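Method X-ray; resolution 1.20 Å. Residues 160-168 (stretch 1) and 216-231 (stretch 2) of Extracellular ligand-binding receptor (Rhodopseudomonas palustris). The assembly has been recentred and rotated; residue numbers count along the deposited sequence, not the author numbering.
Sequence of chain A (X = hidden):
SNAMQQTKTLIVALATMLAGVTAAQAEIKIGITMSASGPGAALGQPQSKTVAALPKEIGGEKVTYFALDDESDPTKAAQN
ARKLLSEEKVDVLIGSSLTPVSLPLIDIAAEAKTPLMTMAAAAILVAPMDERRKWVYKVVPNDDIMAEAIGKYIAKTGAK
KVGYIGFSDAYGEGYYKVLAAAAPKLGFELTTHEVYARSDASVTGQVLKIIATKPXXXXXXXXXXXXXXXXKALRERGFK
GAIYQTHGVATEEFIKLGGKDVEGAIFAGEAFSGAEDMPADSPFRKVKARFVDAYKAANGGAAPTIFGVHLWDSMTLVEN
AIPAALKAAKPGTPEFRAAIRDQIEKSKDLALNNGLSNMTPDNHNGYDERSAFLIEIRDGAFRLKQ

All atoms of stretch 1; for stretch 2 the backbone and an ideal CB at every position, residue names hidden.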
# COMPACT_ATOMS: atom_id res chain seq x y z
N LYS A 160 1.01 28.59 -1.98
CA LYS A 160 2.32 28.96 -2.50
C LYS A 160 3.46 28.46 -1.62
O LYS A 160 4.58 28.27 -2.09
CB LYS A 160 2.42 30.48 -2.66
CG LYS A 160 1.33 31.09 -3.52
CD LYS A 160 1.39 30.58 -4.96
CE LYS A 160 2.64 31.09 -5.67
NZ LYS A 160 2.61 30.77 -7.13
N LYS A 161 3.17 28.26 -0.33
CA LYS A 161 4.16 27.73 0.60
C LYS A 161 3.60 26.50 1.29
O LYS A 161 2.55 26.56 1.92
CB LYS A 161 4.54 28.79 1.64
CG LYS A 161 5.27 29.99 1.05
CD LYS A 161 5.82 30.91 2.14
CE LYS A 161 4.70 31.57 2.93
NZ LYS A 161 5.23 32.45 4.01
N VAL A 162 4.32 25.38 1.16
CA VAL A 162 3.85 24.10 1.69
C VAL A 162 4.91 23.50 2.60
O VAL A 162 6.03 23.24 2.17
CB VAL A 162 3.52 23.12 0.54
CG1 VAL A 162 3.05 21.78 1.10
CG2 VAL A 162 2.47 23.73 -0.38
N GLY A 163 4.56 23.29 3.87
CA GLY A 163 5.46 22.63 4.80
C GLY A 163 5.50 21.14 4.53
O GLY A 163 4.60 20.60 3.88
N TYR A 164 6.53 20.46 5.03
CA TYR A 164 6.64 19.02 4.84
C TYR A 164 7.19 18.32 6.07
O TYR A 164 8.22 18.72 6.62
CB TYR A 164 7.53 18.70 3.63
CG TYR A 164 7.72 17.22 3.42
CD1 TYR A 164 8.67 16.51 4.14
CD2 TYR A 164 6.93 16.52 2.51
CE1 TYR A 164 8.83 15.14 3.97
CE2 TYR A 164 7.09 15.17 2.32
CZ TYR A 164 8.04 14.48 3.06
OH TYR A 164 8.16 13.13 2.84
N ILE A 165 6.52 17.24 6.47
CA ILE A 165 7.10 16.28 7.41
C ILE A 165 6.76 14.89 6.91
O ILE A 165 5.64 14.65 6.44
CB ILE A 165 6.61 16.48 8.86
CG1 ILE A 165 7.28 15.48 9.80
CG2 ILE A 165 5.08 16.42 8.96
CD1 ILE A 165 6.99 15.74 11.28
N GLY A 166 7.70 13.96 6.99
CA GLY A 166 7.43 12.61 6.55
C GLY A 166 8.34 11.62 7.25
O GLY A 166 9.28 12.01 7.95
N PHE A 167 8.07 10.34 7.06
CA PHE A 167 8.91 9.32 7.65
C PHE A 167 10.32 9.41 7.08
O PHE A 167 10.52 9.65 5.88
CB PHE A 167 8.39 7.92 7.33
CG PHE A 167 7.15 7.50 8.09
CD1 PHE A 167 6.84 7.99 9.36
CD2 PHE A 167 6.33 6.54 7.53
CE1 PHE A 167 5.70 7.54 10.03
CE2 PHE A 167 5.20 6.09 8.18
CZ PHE A 167 4.89 6.57 9.43
N SER A 168 11.30 9.15 7.94
CA SER A 168 12.70 9.06 7.53
C SER A 168 13.00 7.67 6.96
O SER A 168 13.85 6.93 7.47
CB SER A 168 13.62 9.36 8.72
OG SER A 168 13.19 8.64 9.86
N UNK A 216 1.19 27.97 3.82
CA UNK A 216 -0.24 27.96 3.52
C UNK A 216 -0.86 26.60 3.84
O UNK A 216 -2.03 26.51 4.23
CB UNK A 216 -0.48 28.31 2.05
N UNK A 217 -0.07 25.54 3.69
CA UNK A 217 -0.54 24.18 3.89
C UNK A 217 0.64 23.36 4.34
O UNK A 217 1.79 23.79 4.23
CB UNK A 217 -1.17 23.60 2.62
N UNK A 218 0.36 22.17 4.86
CA UNK A 218 1.41 21.24 5.24
C UNK A 218 1.11 19.86 4.66
O UNK A 218 -0.03 19.39 4.72
CB UNK A 218 1.55 21.17 6.76
N UNK A 219 2.14 19.24 4.08
CA UNK A 219 2.07 17.88 3.60
C UNK A 219 2.72 16.93 4.60
O UNK A 219 3.84 17.19 5.08
CB UNK A 219 2.74 17.76 2.23
N UNK A 220 2.03 15.84 4.91
CA UNK A 220 2.54 14.80 5.80
C UNK A 220 2.64 13.50 5.01
O UNK A 220 1.65 13.05 4.43
CB UNK A 220 1.64 14.63 7.03
N UNK A 221 3.83 12.89 4.99
CA UNK A 221 4.04 11.61 4.33
C UNK A 221 4.25 10.53 5.39
O UNK A 221 5.37 10.33 5.89
CB UNK A 221 5.23 11.68 3.37
N UNK A 222 3.18 9.83 5.72
CA UNK A 222 3.16 8.89 6.83
C UNK A 222 2.16 7.77 6.54
O UNK A 222 1.53 7.75 5.48
CB UNK A 222 2.81 9.60 8.14
N UNK A 223 2.02 6.83 7.47
CA UNK A 223 1.12 5.71 7.26
C UNK A 223 0.73 5.10 8.59
O UNK A 223 1.52 5.11 9.55
CB UNK A 223 1.76 4.66 6.36
N UNK A 224 -0.47 4.53 8.64
CA UNK A 224 -0.96 3.90 9.85
C UNK A 224 -1.24 4.89 10.95
O UNK A 224 -1.36 6.10 10.72
CB UNK A 224 0.05 2.86 10.34
N UNK A 225 -1.35 4.38 12.17
CA UNK A 225 -1.65 5.26 13.29
C UNK A 225 -0.57 6.31 13.60
O UNK A 225 -0.91 7.36 14.11
CB UNK A 225 -1.89 4.41 14.54
N UNK A 226 0.72 6.05 13.26
CA UNK A 226 1.71 7.12 13.46
C UNK A 226 1.42 8.40 12.68
O UNK A 226 2.01 9.43 12.99
CB UNK A 226 3.10 6.61 13.07
N UNK A 227 0.57 8.35 11.66
CA UNK A 227 0.26 9.54 10.86
C UNK A 227 -0.58 10.56 11.61
O UNK A 227 -0.67 11.72 11.21
CB UNK A 227 -0.47 9.13 9.58
N UNK A 228 -1.24 10.13 12.68
CA UNK A 228 -2.08 11.06 13.45
C UNK A 228 -1.24 12.10 14.18
O UNK A 228 -1.59 13.29 14.21
CB UNK A 228 -2.94 10.29 14.46
N UNK A 229 -0.12 11.67 14.76
CA UNK A 229 0.70 12.53 15.61
C UNK A 229 1.07 13.88 14.98
O UNK A 229 0.81 14.93 15.58
CB UNK A 229 1.98 11.79 15.98
N UNK A 230 1.68 13.89 13.79
CA UNK A 230 2.03 15.21 13.24
C UNK A 230 0.82 16.10 12.95
O UNK A 230 0.92 17.32 13.08
CB UNK A 230 2.83 15.03 11.95
N UNK A 231 -0.30 15.51 12.55
CA UNK A 231 -1.48 16.31 12.25
C UNK A 231 -2.07 16.92 13.53
O UNK A 231 -2.39 18.11 13.57
CB UNK A 231 -2.53 15.46 11.54

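At position 216 the CA-to-CB bond points toward stretch 1, where the backbone N atoms of Lys-160 and Lys-161 are directed at this position and can donate, so a short acceptor such as Asp or Asn would suit. The residue is Asp-216: OD2 accepts hydrogen bonds from Lys-160 N and Lys-161 N, both at 2.9 Å, while its own N donates to Lys-161 O at 2.7 Å.

From 217 to 221 the backbone runs parallel to stretch 1, and CB directions alternate between the sheet faces. At 217, CB lies on the face of Val-162 and 4.7 Å from Val-162 CG2, which admits small or medium apolar residues. Ala-217 fills it modestly; its O accepts from Gly-163 N at 2.8 Å.

Position 218 points to the other face, beside Gly-163, whose missing side chain leaves room for a beta-branched residue. Val-218 occupies it, and its CG2 lies 3.3 Å from where a CB on Gly-163 would stand.

The CB at 219 returns to the face of Val-162 and Tyr-164, near CG1 of the former and the ring of the latter; a large aliphatic or aromatic group would fit. Phe-219 packs CD2 against Tyr-164 CE2 at 3.9 Å and CB against Val-162 CG1 at 4.2 Å. Its N donates to Gly-163 O at 2.8 Å.

Position 220 shares a face with Ile-165, favouring Val, Ile or Leu. In Ile-220, CG1 meets Ile-165 CG2 at 3.8 Å.

At 221 the ideal CB is already 3.3 Å from Tyr-164 OH, and Gly-166 alongside has no side chain; a small residue is indicated. Ala-221 fits, its O accepting from Phe-167 N at 2.9 Å.

Past the strand, 222 and 223 skirt the Phe-167 ring, with CB sideways, so small residues are plausible. Ser-222 lays CA over the ring face, 3.9 Å from the centroid of Phe-167, and its OG is hydrogen-bonded elsewhere in the structure. Ala-223 CB touches Phe-167 CE2 at 4.1 Å.

A positive phi of 69° at 224 favours glycine, and Gly-224 is found. Position 225 is out of reach of stretch 1, so many residues would suit; it is Thr-225. At 226, CB points toward Phe-167, and phi of -60° permits proline: Pro-226 CB meets Phe-167 CZ at 4.0 Å, at the ring edge.

At 227, 228 and 229 stretch 1 does not choose among residues tolerating a helical backbone; Ala-227, Val-228 and Leu-229 occupy them. At 230 an apolar group could approach Ile-165, and Pro-230 CB lies 4.1 Å from Ile-165 CG2. At 231 any helix-compatible residue would suit; Gln-231 hydrogen-bonds elsewhere.

Stretch 2, residues 216-231: DAVFIASAGTPAVLPQ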
# COMPACT_ATOMS: atom_id res chain seq x y z
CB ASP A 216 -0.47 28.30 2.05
CG ASP A 216 0.14 29.64 1.67
OD1 ASP A 216 -0.14 30.64 2.36
OD2 ASP A 216 0.90 29.69 0.68
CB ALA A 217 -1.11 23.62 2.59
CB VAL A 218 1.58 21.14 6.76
CG1 VAL A 218 2.66 20.12 7.12
CG2 VAL A 218 1.94 22.50 7.34
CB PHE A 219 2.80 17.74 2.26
CG PHE A 219 2.50 16.46 1.57
CD1 PHE A 219 1.42 16.37 0.71
CD2 PHE A 219 3.23 15.30 1.83
CE1 PHE A 219 1.09 15.18 0.10
CE2 PHE A 219 2.91 14.10 1.21
CZ PHE A 219 1.83 14.05 0.34
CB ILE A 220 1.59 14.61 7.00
CG1 ILE A 220 1.45 15.92 7.79
CG2 ILE A 220 2.09 13.46 7.89
CD1 ILE A 220 0.38 15.88 8.85
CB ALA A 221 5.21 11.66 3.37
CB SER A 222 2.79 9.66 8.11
OG SER A 222 2.83 8.83 9.25
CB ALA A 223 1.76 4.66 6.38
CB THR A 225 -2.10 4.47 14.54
OG1 THR A 225 -1.17 3.41 14.80
CG2 THR A 225 -3.47 3.86 14.30
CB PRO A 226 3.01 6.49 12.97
CG PRO A 226 2.83 5.04 13.27
CD PRO A 226 1.37 4.77 12.94
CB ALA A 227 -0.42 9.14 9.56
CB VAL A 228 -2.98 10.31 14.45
CG1 VAL A 228 -3.70 11.29 15.37
CG2 VAL A 228 -3.99 9.44 13.69
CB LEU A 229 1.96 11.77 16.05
CG LEU A 229 3.01 12.56 16.81
CD1 LEU A 229 2.44 13.12 18.10
CD2 LEU A 229 4.23 11.68 17.10
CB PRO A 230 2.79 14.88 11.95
CG PRO A 230 2.41 13.44 11.64
CD PRO A 230 2.20 12.79 12.97
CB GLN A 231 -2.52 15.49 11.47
CG GLN A 231 -3.76 16.31 11.12
CD GLN A 231 -4.33 15.98 9.76
OE1 GLN A 231 -3.91 15.04 9.09
NE2 GLN A 231 -5.30 16.78 9.34
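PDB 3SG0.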